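Local structure of putative uncharacterized protein (4XZ7) at residues D340-G345 and Y354-S359; Y283-K288 and T297-Y302; F126-D131 and Y159-T164. The protein has transglutaminase activity and acts as an antiphagocytic virulence factor of Streptococcus suis, this chain being the portion that carries the transglutaminase-like domain. All blocks are in the same frame, centred on the assembly; numbering follows the deposited sequence.

Interaction 1: D340-G345 and Y354-S359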
ATOM      1  N   ASP B 340      29.759 -22.621   3.006  1.00 39.58           N
ATOM      2  CA  ASP B 340      29.490 -23.863   3.715  1.00 38.83           C
ATOM      3  C   ASP B 340      28.018 -24.175   3.527  1.00 37.60           C
ATOM      4  O   ASP B 340      27.214 -23.275   3.306  1.00 37.82           O
ATOM      5  CB  ASP B 340      29.836 -23.751   5.199  1.00 37.67           C
ATOM      6  CG  ASP B 340      31.321 -23.687   5.442  1.00 37.52           C
ATOM      7  OD1 ASP B 340      32.073 -24.270   4.637  1.00 37.59           O
ATOM      8  OD2 ASP B 340      31.733 -23.053   6.432  1.00 41.21           O
ATOM      9  N   VAL B 341      27.656 -25.448   3.590  1.00 42.52           N
ATOM     10  CA  VAL B 341      26.254 -25.799   3.434  1.00 44.50           C
ATOM     11  C   VAL B 341      25.684 -26.326   4.734  1.00 45.02           C
ATOM     12  O   VAL B 341      26.350 -27.044   5.480  1.00 49.01           O
ATOM     13  CB  VAL B 341      26.051 -26.832   2.337  1.00 40.00           C
ATOM     14  CG1 VAL B 341      26.473 -26.247   1.012  1.00 35.20           C
ATOM     15  CG2 VAL B 341      26.850 -28.092   2.654  1.00 40.60           C
ATOM     16  N   VAL B 342      24.446 -25.938   4.999  1.00 41.60           N
ATOM     17  CA  VAL B 342      23.725 -26.372   6.179  1.00 42.35           C
ATOM     18  C   VAL B 342      22.505 -27.106   5.682  1.00 39.79           C
ATOM     19  O   VAL B 342      21.820 -26.623   4.789  1.00 40.66           O
ATOM     20  CB  VAL B 342      23.325 -25.174   7.079  1.00 39.82           C
ATOM     21  CG1 VAL B 342      22.263 -25.571   8.105  1.00 36.78           C
ATOM     22  CG2 VAL B 342      24.546 -24.598   7.754  1.00 43.13           C
ATOM     23  N   GLU B 343      22.239 -28.283   6.240  1.00 47.31           N
ATOM     24  CA  GLU B 343      21.108 -29.082   5.779  1.00 40.86           C
ATOM     25  C   GLU B 343      19.788 -28.544   6.309  1.00 41.71           C
ATOM     26  O   GLU B 343      19.687 -28.192   7.482  1.00 43.44           O
ATOM     27  CB  GLU B 343      21.276 -30.537   6.195  1.00 44.04           C
ATOM     28  CG  GLU B 343      20.295 -31.437   5.502  1.00 46.90           C
ATOM     29  CD  GLU B 343      20.554 -31.503   4.020  1.00 46.30           C
ATOM     30  OE1 GLU B 343      21.736 -31.417   3.638  1.00 45.62           O
ATOM     31  OE2 GLU B 343      19.588 -31.632   3.240  1.00 48.98           O
ATOM     32  N   ALA B 344      18.786 -28.477   5.434  1.00 46.09           N
ATOM     33  CA  ALA B 344      17.444 -28.032   5.810  1.00 48.98           C
ATOM     34  C   ALA B 344      16.930 -28.812   7.018  1.00 55.46           C
ATOM     35  O   ALA B 344      16.939 -30.040   7.018  1.00 51.70           O
ATOM     36  CB  ALA B 344      16.480 -28.189   4.631  1.00 47.35           C
ATOM     37  N   GLY B 345      16.487 -28.096   8.047  1.00 60.33           N
ATOM     38  CA  GLY B 345      16.058 -28.739   9.276  1.00 65.78           C
ATOM     39  C   GLY B 345      17.105 -28.625  10.372  1.00 69.93           C
ATOM     40  O   GLY B 345      16.818 -28.142  11.472  1.00 76.71           O
ATOM     41  N   TYR B 354      27.178 -19.609   5.325  1.00 31.48           N
ATOM     42  CA  TYR B 354      26.436 -20.816   4.982  1.00 32.03           C
ATOM     43  C   TYR B 354      25.239 -20.490   4.100  1.00 29.76           C
ATOM     44  O   TYR B 354      24.700 -19.391   4.145  1.00 30.58           O
ATOM     45  CB  TYR B 354      25.959 -21.563   6.236  1.00 27.88           C
ATOM     46  CG  TYR B 354      24.943 -20.805   7.053  1.00 27.15           C
ATOM     47  CD1 TYR B 354      23.575 -20.963   6.831  1.00 26.79           C
ATOM     48  CD2 TYR B 354      25.347 -19.913   8.039  1.00 41.93           C
ATOM     49  CE1 TYR B 354      22.632 -20.251   7.584  1.00 26.16           C
ATOM     50  CE2 TYR B 354      24.418 -19.203   8.792  1.00 40.18           C
ATOM     51  CZ  TYR B 354      23.066 -19.380   8.560  1.00 41.03           C
ATOM     52  OH  TYR B 354      22.153 -18.673   9.310  1.00 42.26           O
ATOM     53  N   MET B 355      24.850 -21.469   3.295  1.00 27.37           N
ATOM     54  CA  MET B 355      23.573 -21.486   2.598  1.00 35.29           C
ATOM     55  C   MET B 355      22.806 -22.709   3.080  1.00 38.21           C
ATOM     56  O   MET B 355      23.383 -23.794   3.206  1.00 33.91           O
ATOM     57  CB  MET B 355      23.762 -21.525   1.074  1.00 27.15           C
ATOM     58  CG  MET B 355      24.182 -20.173   0.502  1.00 26.85           C
ATOM     59  SD  MET B 355      22.844 -18.982   0.713  1.00 25.31           S
ATOM     60  CE  MET B 355      23.712 -17.458   1.064  1.00 24.68           C
ATOM     61  N   ILE B 356      21.523 -22.529   3.369  1.00 33.51           N
ATOM     62  CA  ILE B 356      20.675 -23.626   3.822  1.00 35.85           C
ATOM     63  C   ILE B 356      20.125 -24.401   2.626  1.00 28.05           C
ATOM     64  O   ILE B 356      19.219 -23.944   1.944  1.00 36.53           O
ATOM     65  CB  ILE B 356      19.514 -23.103   4.707  1.00 32.54           C
ATOM     66  CG1 ILE B 356      20.089 -22.370   5.924  1.00 35.33           C
ATOM     67  CG2 ILE B 356      18.600 -24.255   5.124  1.00 31.45           C
ATOM     68  CD1 ILE B 356      19.059 -21.778   6.877  1.00 35.41           C
ATOM     69  N   ILE B 357      20.683 -25.576   2.368  1.00 31.73           N
ATOM     70  CA  ILE B 357      20.300 -26.335   1.182  1.00 35.01           C
ATOM     71  C   ILE B 357      19.392 -27.507   1.545  1.00 37.14           C
ATOM     72  O   ILE B 357      19.259 -27.857   2.715  1.00 47.60           O
ATOM     73  CB  ILE B 357      21.536 -26.856   0.430  1.00 36.77           C
ATOM     74  CG1 ILE B 357      22.117 -28.085   1.129  1.00 36.91           C
ATOM     75  CG2 ILE B 357      22.612 -25.768   0.330  1.00 30.95           C
ATOM     76  CD1 ILE B 357      23.170 -28.809   0.300  1.00 36.72           C
ATOM     77  N   ASP B 358      18.767 -28.108   0.542  1.00 37.81           N
ATOM     78  CA  ASP B 358      17.920 -29.280   0.756  1.00 39.39           C
ATOM     79  C   ASP B 358      18.387 -30.429  -0.153  1.00 39.92           C
ATOM     80  O   ASP B 358      18.060 -30.485  -1.346  1.00 40.35           O
ATOM     81  CB  ASP B 358      16.445 -28.921   0.510  1.00 41.02           C
ATOM     82  CG  ASP B 358      15.508 -30.146   0.528  1.00 56.64           C
ATOM     83  OD1 ASP B 358      15.892 -31.236   1.021  1.00 58.27           O
ATOM     84  OD2 ASP B 358      14.365 -30.002   0.044  1.00 59.36           O
ATOM     85  N   SER B 359      19.151 -31.349   0.424  1.00 33.51           N
ATOM     86  CA  SER B 359      19.835 -32.365  -0.362  1.00 34.61           C
ATOM     87  C   SER B 359      18.875 -33.350  -1.012  1.00 51.33           C
ATOM     88  O   SER B 359      19.163 -33.897  -2.077  1.00 42.50           O
ATOM     89  CB  SER B 359      20.838 -33.118   0.515  1.00 40.04           C
ATOM     90  OG  SER B 359      21.677 -32.212   1.221  1.00 41.19           O
TER

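Interaction 2: Y283-K288 and T297-Y302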
ATOM      1  N   TYR B 283      17.766 -23.935  -7.940  1.00 29.01           N
ATOM      2  CA  TYR B 283      16.746 -23.377  -7.058  1.00 36.99           C
ATOM      3  C   TYR B 283      17.393 -22.297  -6.210  1.00 35.23           C
ATOM      4  O   TYR B 283      18.625 -22.157  -6.192  1.00 28.04           O
ATOM      5  CB  TYR B 283      16.062 -24.468  -6.191  1.00 28.57           C
ATOM      6  CG  TYR B 283      16.910 -25.140  -5.104  1.00 30.46           C
ATOM      7  CD1 TYR B 283      16.592 -24.978  -3.753  1.00 31.16           C
ATOM      8  CD2 TYR B 283      17.998 -25.954  -5.424  1.00 29.86           C
ATOM      9  CE1 TYR B 283      17.329 -25.596  -2.749  1.00 28.90           C
ATOM     10  CE2 TYR B 283      18.753 -26.574  -4.423  1.00 30.26           C
ATOM     11  CZ  TYR B 283      18.415 -26.380  -3.086  1.00 37.08           C
ATOM     12  OH  TYR B 283      19.138 -26.974  -2.074  1.00 30.20           O
ATOM     13  N   VAL B 284      16.560 -21.525  -5.526  1.00 28.73           N
ATOM     14  CA  VAL B 284      17.033 -20.409  -4.720  1.00 30.70           C
ATOM     15  C   VAL B 284      17.226 -20.824  -3.263  1.00 27.23           C
ATOM     16  O   VAL B 284      16.352 -21.442  -2.656  1.00 26.29           O
ATOM     17  CB  VAL B 284      16.038 -19.223  -4.787  1.00 24.56           C
ATOM     18  CG1 VAL B 284      16.502 -18.090  -3.913  1.00 23.76           C
ATOM     19  CG2 VAL B 284      15.881 -18.747  -6.215  1.00 29.34           C
ATOM     20  N   VAL B 285      18.360 -20.456  -2.689  1.00 28.59           N
ATOM     21  CA  VAL B 285      18.601 -20.729  -1.282  1.00 25.47           C
ATOM     22  C   VAL B 285      18.952 -19.470  -0.502  1.00 24.65           C
ATOM     23  O   VAL B 285      19.364 -18.454  -1.078  1.00 27.65           O
ATOM     24  CB  VAL B 285      19.739 -21.753  -1.099  1.00 32.44           C
ATOM     25  CG1 VAL B 285      19.306 -23.151  -1.593  1.00 27.32           C
ATOM     26  CG2 VAL B 285      21.000 -21.281  -1.808  1.00 26.50           C
ATOM     27  N   VAL B 286      18.807 -19.554   0.818  1.00 24.57           N
ATOM     28  CA  VAL B 286      19.149 -18.462   1.708  1.00 23.93           C
ATOM     29  C   VAL B 286      20.048 -18.942   2.834  1.00 27.44           C
ATOM     30  O   VAL B 286      20.029 -20.116   3.209  1.00 30.71           O
ATOM     31  CB  VAL B 286      17.904 -17.808   2.327  1.00 28.41           C
ATOM     32  CG1 VAL B 286      17.020 -17.216   1.241  1.00 28.61           C
ATOM     33  CG2 VAL B 286      17.136 -18.828   3.168  1.00 33.83           C
ATOM     34  N   GLY B 287      20.813 -18.014   3.392  1.00 24.05           N
ATOM     35  CA  GLY B 287      21.746 -18.324   4.448  1.00 24.51           C
ATOM     36  C   GLY B 287      22.324 -17.020   4.937  1.00 33.43           C
ATOM     37  O   GLY B 287      21.632 -15.995   4.983  1.00 33.05           O
ATOM     38  N   LYS B 288      23.597 -17.037   5.292  1.00 26.71           N
ATOM     39  CA  LYS B 288      24.223 -15.808   5.745  1.00 32.04           C
ATOM     40  C   LYS B 288      25.552 -15.530   5.061  1.00 30.25           C
ATOM     41  O   LYS B 288      26.291 -16.458   4.708  1.00 32.18           O
ATOM     42  CB  LYS B 288      24.410 -15.831   7.263  1.00 32.29           C
ATOM     43  CG  LYS B 288      23.080 -15.729   8.000  1.00 36.63           C
ATOM     44  CD  LYS B 288      23.244 -15.458   9.474  1.00 39.76           C
ATOM     45  CE  LYS B 288      21.875 -15.295  10.130  1.00 39.79           C
ATOM     46  NZ  LYS B 288      21.988 -14.817  11.533  1.00 46.91           N
ATOM     47  N   THR B 297      21.420 -17.000  -2.612  1.00 24.12           N
ATOM     48  CA  THR B 297      22.214 -17.429  -3.757  1.00 24.83           C
ATOM     49  C   THR B 297      21.415 -18.466  -4.548  1.00 32.84           C
ATOM     50  O   THR B 297      20.358 -18.899  -4.091  1.00 26.56           O
ATOM     51  CB  THR B 297      23.569 -18.064  -3.323  1.00 33.05           C
ATOM     52  OG1 THR B 297      23.316 -19.207  -2.493  1.00 26.01           O
ATOM     53  CG2 THR B 297      24.441 -17.068  -2.553  1.00 27.22           C
ATOM     54  N   ALA B 298      21.911 -18.883  -5.713  1.00 26.06           N
ATOM     55  CA  ALA B 298      21.306 -20.034  -6.379  1.00 26.77           C
ATOM     56  C   ALA B 298      22.144 -21.277  -6.134  1.00 35.05           C
ATOM     57  O   ALA B 298      23.356 -21.194  -5.946  1.00 32.83           O
ATOM     58  CB  ALA B 298      21.156 -19.804  -7.864  1.00 27.03           C
ATOM     59  N   ARG B 299      21.477 -22.424  -6.114  1.00 32.25           N
ATOM     60  CA  ARG B 299      22.137 -23.710  -6.221  1.00 29.46           C
ATOM     61  C   ARG B 299      21.853 -24.219  -7.609  1.00 30.17           C
ATOM     62  O   ARG B 299      20.699 -24.177  -8.048  1.00 29.95           O
ATOM     63  CB  ARG B 299      21.631 -24.673  -5.178  1.00 29.72           C
ATOM     64  CG  ARG B 299      22.209 -24.418  -3.814  1.00 37.79           C
ATOM     65  CD  ARG B 299      22.820 -25.688  -3.285  1.00 45.58           C
ATOM     66  NE  ARG B 299      24.256 -25.577  -3.156  1.00 48.70           N
ATOM     67  CZ  ARG B 299      25.078 -26.602  -2.985  1.00 38.75           C
ATOM     68  NH1 ARG B 299      26.369 -26.366  -2.878  1.00 31.99           N
ATOM     69  NH2 ARG B 299      24.618 -27.848  -2.929  1.00 39.68           N
ATOM     70  N   VAL B 300      22.908 -24.637  -8.311  1.00 31.05           N
ATOM     71  CA  VAL B 300      22.818 -25.048  -9.712  1.00 31.85           C
ATOM     72  C   VAL B 300      23.538 -26.366  -9.910  1.00 35.37           C
ATOM     73  O   VAL B 300      24.609 -26.576  -9.347  1.00 34.42           O
ATOM     74  CB  VAL B 300      23.449 -24.019 -10.673  1.00 39.77           C
ATOM     75  CG1 VAL B 300      22.840 -24.145 -12.062  1.00 32.21           C
ATOM     76  CG2 VAL B 300      23.267 -22.615 -10.155  1.00 44.82           C
ATOM     77  N   TYR B 301      22.971 -27.247 -10.718  1.00 34.00           N
ATOM     78  CA  TYR B 301      23.622 -28.522 -10.980  1.00 39.76           C
ATOM     79  C   TYR B 301      24.413 -28.473 -12.279  1.00 36.19           C
ATOM     80  O   TYR B 301      23.855 -28.220 -13.335  1.00 40.03           O
ATOM     81  CB  TYR B 301      22.593 -29.655 -11.037  1.00 35.98           C
ATOM     82  CG  TYR B 301      23.215 -31.025 -11.209  1.00 37.42           C
ATOM     83  CD1 TYR B 301      23.757 -31.703 -10.123  1.00 37.70           C
ATOM     84  CD2 TYR B 301      23.258 -31.638 -12.450  1.00 39.96           C
ATOM     85  CE1 TYR B 301      24.330 -32.959 -10.270  1.00 43.52           C
ATOM     86  CE2 TYR B 301      23.834 -32.905 -12.612  1.00 41.64           C
ATOM     87  CZ  TYR B 301      24.365 -33.557 -11.514  1.00 43.06           C
ATOM     88  OH  TYR B 301      24.931 -34.806 -11.651  1.00 41.60           O
ATOM     89  N   TYR B 302      25.712 -28.708 -12.199  1.00 37.50           N
ATOM     90  CA  TYR B 302      26.505 -28.889 -13.411  1.00 40.71           C
ATOM     91  C   TYR B 302      27.781 -29.636 -13.090  1.00 44.94           C
ATOM     92  O   TYR B 302      28.225 -29.671 -11.928  1.00 46.52           O
ATOM     93  CB  TYR B 302      26.816 -27.547 -14.091  1.00 44.86           C
ATOM     94  CG  TYR B 302      27.553 -26.529 -13.232  1.00 44.86           C
ATOM     95  CD1 TYR B 302      26.856 -25.551 -12.518  1.00 37.76           C
ATOM     96  CD2 TYR B 302      28.942 -26.535 -13.152  1.00 46.91           C
ATOM     97  CE1 TYR B 302      27.529 -24.618 -11.735  1.00 34.26           C
ATOM     98  CE2 TYR B 302      29.623 -25.604 -12.380  1.00 48.49           C
ATOM     99  CZ  TYR B 302      28.913 -24.651 -11.671  1.00 45.06           C
ATOM    100  OH  TYR B 302      29.595 -23.733 -10.904  1.00 34.22           O
TER

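Interaction 3: F126-D131 and Y159-T164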
ATOM      1  N   PHE B 126     -20.048  30.920 -12.077  1.00 34.24           N
ATOM      2  CA  PHE B 126     -19.808  32.103 -11.258  1.00 23.43           C
ATOM      3  C   PHE B 126     -18.633  31.797 -10.347  1.00 23.78           C
ATOM      4  O   PHE B 126     -18.286  30.639 -10.141  1.00 26.55           O
ATOM      5  CB  PHE B 126     -21.054  32.491 -10.454  1.00 23.68           C
ATOM      6  CG  PHE B 126     -21.639  31.357  -9.664  1.00 24.57           C
ATOM      7  CD1 PHE B 126     -21.193  31.085  -8.376  1.00 24.42           C
ATOM      8  CD2 PHE B 126     -22.626  30.561 -10.204  1.00 25.30           C
ATOM      9  CE1 PHE B 126     -21.724  30.033  -7.653  1.00 25.00           C
ATOM     10  CE2 PHE B 126     -23.157  29.514  -9.485  1.00 30.71           C
ATOM     11  CZ  PHE B 126     -22.704  29.246  -8.211  1.00 30.09           C
ATOM     12  N   LYS B 127     -18.029  32.835  -9.797  1.00 20.49           N
ATOM     13  CA  LYS B 127     -16.790  32.677  -9.053  1.00 25.52           C
ATOM     14  C   LYS B 127     -17.011  31.913  -7.770  1.00 29.16           C
ATOM     15  O   LYS B 127     -17.818  32.301  -6.923  1.00 26.43           O
ATOM     16  CB  LYS B 127     -16.169  34.029  -8.735  1.00 20.77           C
ATOM     17  CG  LYS B 127     -14.890  33.916  -7.939  1.00 17.54           C
ATOM     18  CD  LYS B 127     -14.122  35.235  -7.959  1.00 23.20           C
ATOM     19  CE  LYS B 127     -12.846  35.116  -7.145  1.00 20.65           C
ATOM     20  NZ  LYS B 127     -12.132  36.407  -7.088  1.00 30.69           N
ATOM     21  N   ILE B 128     -16.290  30.809  -7.643  1.00 21.37           N
ATOM     22  CA  ILE B 128     -16.272  30.054  -6.411  1.00 17.87           C
ATOM     23  C   ILE B 128     -14.829  29.726  -6.108  1.00 21.46           C
ATOM     24  O   ILE B 128     -14.039  29.447  -7.026  1.00 18.07           O
ATOM     25  CB  ILE B 128     -17.101  28.758  -6.501  1.00 16.24           C
ATOM     26  CG1 ILE B 128     -16.631  27.904  -7.677  1.00 16.00           C
ATOM     27  CG2 ILE B 128     -18.572  29.103  -6.653  1.00 22.17           C
ATOM     28  CD1 ILE B 128     -17.130  26.452  -7.685  1.00 18.36           C
ATOM     29  N   GLU B 129     -14.486  29.783  -4.826  1.00 15.64           N
ATOM     30  CA  GLU B 129     -13.188  29.311  -4.351  1.00 24.13           C
ATOM     31  C   GLU B 129     -13.274  28.930  -2.875  1.00 23.02           C
ATOM     32  O   GLU B 129     -14.213  29.312  -2.174  1.00 20.66           O
ATOM     33  CB  GLU B 129     -12.108  30.369  -4.573  1.00 26.50           C
ATOM     34  CG  GLU B 129     -12.548  31.793  -4.306  1.00 40.93           C
ATOM     35  CD  GLU B 129     -11.378  32.760  -4.212  1.00 47.59           C
ATOM     36  OE1 GLU B 129     -11.192  33.328  -3.114  1.00 55.48           O
ATOM     37  OE2 GLU B 129     -10.646  32.951  -5.220  1.00 40.37           O
ATOM     38  N   LEU B 130     -12.306  28.154  -2.409  1.00 18.10           N
ATOM     39  CA  LEU B 130     -12.130  27.957  -0.968  1.00 21.07           C
ATOM     40  C   LEU B 130     -10.897  28.744  -0.538  1.00 18.34           C
ATOM     41  O   LEU B 130      -9.801  28.515  -1.070  1.00 19.12           O
ATOM     42  CB  LEU B 130     -11.980  26.472  -0.624  1.00 19.48           C
ATOM     43  CG  LEU B 130     -13.176  25.605  -1.007  1.00 24.30           C
ATOM     44  CD1 LEU B 130     -12.891  24.136  -0.711  1.00 22.35           C
ATOM     45  CD2 LEU B 130     -14.435  26.077  -0.281  1.00 20.62           C
ATOM     46  N   ASP B 131     -11.054  29.689   0.390  1.00 22.58           N
ATOM     47  CA  ASP B 131      -9.952  30.607   0.664  1.00 23.16           C
ATOM     48  C   ASP B 131      -8.875  29.984   1.561  1.00 20.98           C
ATOM     49  O   ASP B 131      -9.020  28.867   2.065  1.00 19.90           O
ATOM     50  CB  ASP B 131     -10.466  31.935   1.258  1.00 29.23           C
ATOM     51  CG  ASP B 131     -11.183  31.774   2.583  1.00 32.93           C
ATOM     52  OD1 ASP B 131     -11.112  30.684   3.205  1.00 29.90           O
ATOM     53  OD2 ASP B 131     -11.823  32.768   3.006  1.00 30.02           O
ATOM     54  N   TYR B 159     -15.115  28.034 -12.897  1.00 16.43           N
ATOM     55  CA  TYR B 159     -14.345  28.011 -11.654  1.00 21.04           C
ATOM     56  C   TYR B 159     -14.519  26.671 -10.986  1.00 19.11           C
ATOM     57  O   TYR B 159     -15.581  26.074 -11.087  1.00 18.71           O
ATOM     58  CB  TYR B 159     -14.806  29.117 -10.687  1.00 18.59           C
ATOM     59  CG  TYR B 159     -14.686  30.524 -11.250  1.00 20.03           C
ATOM     60  CD1 TYR B 159     -13.581  31.308 -10.967  1.00 19.30           C
ATOM     61  CD2 TYR B 159     -15.693  31.063 -12.066  1.00 19.39           C
ATOM     62  CE1 TYR B 159     -13.470  32.580 -11.463  1.00 18.23           C
ATOM     63  CE2 TYR B 159     -15.594  32.334 -12.562  1.00 17.41           C
ATOM     64  CZ  TYR B 159     -14.484  33.088 -12.266  1.00 25.28           C
ATOM     65  OH  TYR B 159     -14.377  34.360 -12.778  1.00 24.18           O
ATOM     66  N   SER B 160     -13.502  26.231 -10.256  1.00 19.16           N
ATOM     67  CA  SER B 160     -13.449  24.857  -9.745  1.00 23.04           C
ATOM     68  C   SER B 160     -12.759  24.812  -8.403  1.00 23.23           C
ATOM     69  O   SER B 160     -11.803  25.548  -8.183  1.00 18.17           O
ATOM     70  CB  SER B 160     -12.673  23.945 -10.714  1.00 14.79           C
ATOM     71  OG  SER B 160     -13.308  23.834 -11.975  1.00 19.51           O
ATOM     72  N   HIS B 161     -13.204  23.931  -7.516  1.00 16.22           N
ATOM     73  CA  HIS B 161     -12.382  23.627  -6.338  1.00 14.51           C
ATOM     74  C   HIS B 161     -12.864  22.322  -5.715  1.00 14.09           C
ATOM     75  O   HIS B 161     -13.889  21.781  -6.114  1.00 16.28           O
ATOM     76  CB  HIS B 161     -12.396  24.780  -5.311  1.00 14.21           C
ATOM     77  CG  HIS B 161     -13.749  25.056  -4.705  1.00 14.59           C
ATOM     78  ND1 HIS B 161     -14.412  24.141  -3.917  1.00 14.67           N
ATOM     79  CD2 HIS B 161     -14.537  26.160  -4.740  1.00 16.72           C
ATOM     80  CE1 HIS B 161     -15.565  24.655  -3.512  1.00 23.68           C
ATOM     81  NE2 HIS B 161     -15.672  25.875  -4.007  1.00 16.74           N
ATOM     82  N   GLY B 162     -12.106  21.819  -4.747  1.00 19.56           N
ATOM     83  CA  GLY B 162     -12.431  20.569  -4.099  1.00 17.53           C
ATOM     84  C   GLY B 162     -13.833  20.555  -3.543  1.00 19.66           C
ATOM     85  O   GLY B 162     -14.308  21.562  -3.016  1.00 15.49           O
ATOM     86  N   LEU B 163     -14.503  19.418  -3.699  1.00 15.97           N
ATOM     87  CA  LEU B 163     -15.800  19.199  -3.088  1.00 22.18           C
ATOM     88  C   LEU B 163     -15.652  18.253  -1.899  1.00 22.01           C
ATOM     89  O   LEU B 163     -16.148  18.542  -0.823  1.00 26.51           O
ATOM     90  CB  LEU B 163     -16.809  18.630  -4.094  1.00 23.47           C
ATOM     91  CG  LEU B 163     -18.205  18.332  -3.534  1.00 27.68           C
ATOM     92  CD1 LEU B 163     -18.781  19.548  -2.806  1.00 24.60           C
ATOM     93  CD2 LEU B 163     -19.141  17.905  -4.643  1.00 23.83           C
ATOM     94  N   THR B 164     -14.965  17.127  -2.095  1.00 21.30           N
ATOM     95  CA  THR B 164     -14.750  16.189  -0.993  1.00 24.79           C
ATOM     96  C   THR B 164     -13.479  16.527  -0.220  1.00 22.18           C
ATOM     97  O   THR B 164     -12.502  17.035  -0.782  1.00 15.63           O
ATOM     98  CB  THR B 164     -14.633  14.733  -1.476  1.00 23.12           C
ATOM     99  OG1 THR B 164     -13.564  14.660  -2.412  1.00 17.27           O
ATOM    100  CG2 THR B 164     -15.938  14.258  -2.152  1.00 27.65           C
TER
HETATM  101  O   HOH W   1     -11.670  28.557  -7.949  1.00 23.12           O

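Interaction 1: D340-G345 and Y354-S359
Glu343 grips Ser359 with both oxygens of its carboxylate. OE2 accepts the backbone N of Ser359 at 2.9 Å in a nearly straight bond (170° at the hydrogen), while Ser359 OG reaches OE1 at a short 2.5 Å; each oxygen uses its syn lone pair. The side chain gets there by leaving with CG anti to the backbone N (chi1 -168°) and then folding over at chi2. Ser359 opens helix 359-365, and the neighbouring N-cap, Asp358, offers OD1 weakly to Asn360 N and Tyr361 N. Two carboxylates thus lie near each other at one helix start, with Glu343 OE2 4.3 Å from Asp358 OD1; the helix N-terminus would be expected to offset their repulsion. On the same side of the sheet as Glu343, Val341 meets Ile357 obliquely, CG1 of the valine lying 3.9 Å from CG2 of the isoleucine, and both side chains also touch Arg299.

These side chains stand on a short parallel ladder at the border of the five-stranded mixed sheet, where strand 340-343 is outermost and strand 354-357 is its neighbour. Met355 N binds Asp340 O, Val342 N binds Met355 O, and Ile357 N binds Val342 O. Past the strand end, Ala344 N adds a bond of 2.8 Å to Ile357 O. The eight residues between the two segments contain neither helix nor strand.

On the opposite side of the sheet, Val342 lies obliquely beside Tyr354. Its CG2, anti to the carbonyl carbon and beside the backbone N, touches Tyr354 CB at 3.7 Å and ring atom CD1 at 3.9 Å. Ile356 CG1 sits in the plane of that ring, at its edge, while Ile356 CG2 approaches Ala344 CA to 4.0 Å.

Interaction 2: Y283-K288 and T297-Y302
Tyr283 and Arg299 form one hydrogen-bonded antiparallel pair and Val285 and Thr297 the next, four backbone bonds of 2.9 Å between N and O atoms (Tyr283 N to Arg299 O, Arg299 N to Tyr283 O, Val285 N to Thr297 O, Thr297 N to Val285 O) flanking the non-hydrogen-bonded pair Val284-Ala298. The short segments run 133° apart, and the pairing continues past Val285-Thr297 through Gly287 and His295.

Both hydrogen-bonded pairs direct their side chains to the same side of the sheet. Tyr283 and Arg299 lie side by side pointing the same way, with the CE2 corner of the ring 3.5 Å from Arg299 CB; the ring and guanidinium planes are turned 87° to each other. Their polar ends are tied to a common partner, since Glu362 receives a salt bridge from Arg299 NH2 and hydrogen-bonds Tyr283 OH, while Arg299 NH1 bonds Thr308 OG1. Val285 fills the place beside this pair, its CG1 3.9 Å from Arg299 CG. The other branch, CG2, lies between the backbone N and the carbonyl carbon (CG1 having chi1 -69°) and presses on Thr297 OG1 at 3.2 Å. That hydroxyl oxygen is buried with no hydrogen-bond partner in the model, and the methyl group packs against it.

The other side of the sheet carries Val284 and Ala298, with Val284 packing on Ser268, Thr269 and Ala272 of helix 264-277 and touching Asn139 of the second subunit. This is a beta hairpin, strands 282-288 and 294-302, within a mixed sheet, with helix 264-277 against the Val284 side, as in the papain-like core of the transglutaminase-like superfamily.

Interaction 3: F126-D131 and Y159-T164
Tyr159 and His161 each have one ring face covered by an aliphatic carbon of the 126-131 segment. Over the tyrosine it is a backbone atom: Lys127 CA stands 3.6 Å from the ring centroid, 11° off the normal, a CH-pi contact. Over the histidine it is the branch carbon of Leu130, whose CG sits 3.6 Å from the imidazole centroid and 15° off the normal, the two side chains crossing at about a right angle. Ile128 C lies at the edge of the imidazole, near its plane. Phe126 O comes to 3.3 Å from Tyr159 CD2 at an oblique angle.

Between the rings, Ile128 inserts its CG1, which touches Tyr159 CB at 3.7 Å, and its CD1, which reaches His161 CD2 at 3.9 Å. CG1 occupies the position between the backbone N and the carbonyl carbon, which is what carries it to Tyr159 CB.

The 126-131 segment has no regular structure. It follows strand 121-124, which pairs antiparallel with strand 157-167, and then passes over the side of that strand bearing Tyr159 and His161, at 32° to it, before entering helix 132-140. Asp131 is the N-cap of that helix and bonds Lys134 N.

Direct hydrogen bonds between the two segments are absent; instead a water lies 2.7 Å from Ile128 O and 3.0 Å from Ser160 O, placed to bridge them, although it has more acceptors in reach than protons. The imidazole is held from both nitrogens. Its ND1 donates to Gly162 O at 2.7 Å, a partner that lies in the ring plane although the donor sits above the carbonyl plane, and NE2 bonds Tyr98 OH of helix 95-101. Tyr98 also packs on Phe126 and Ile128.

How the interactions relate
Interaction 3 comes first along the chain, followed by interaction 2 and then interaction 1. The last two are neighbours, their centres 9 Å apart, in the five-stranded sheet where strand 354-357 lies between strands 282-288 and 340-343; Tyr354 O with Lys288 N and Ile356 N with Val286 O, both probable hydrogen bonds, join them. Interaction 2 therefore belongs to the inner part of the sheet and interaction 1 to its border. Interaction 3 lies in a different sheet, about 60 Å from interaction 2 between centres, so within one chain that region is well apart from the transglutaminase-like core. In the dimer, however, helix 132-140 of the second subunit packs on Tyr283 and Val284 of interaction 2.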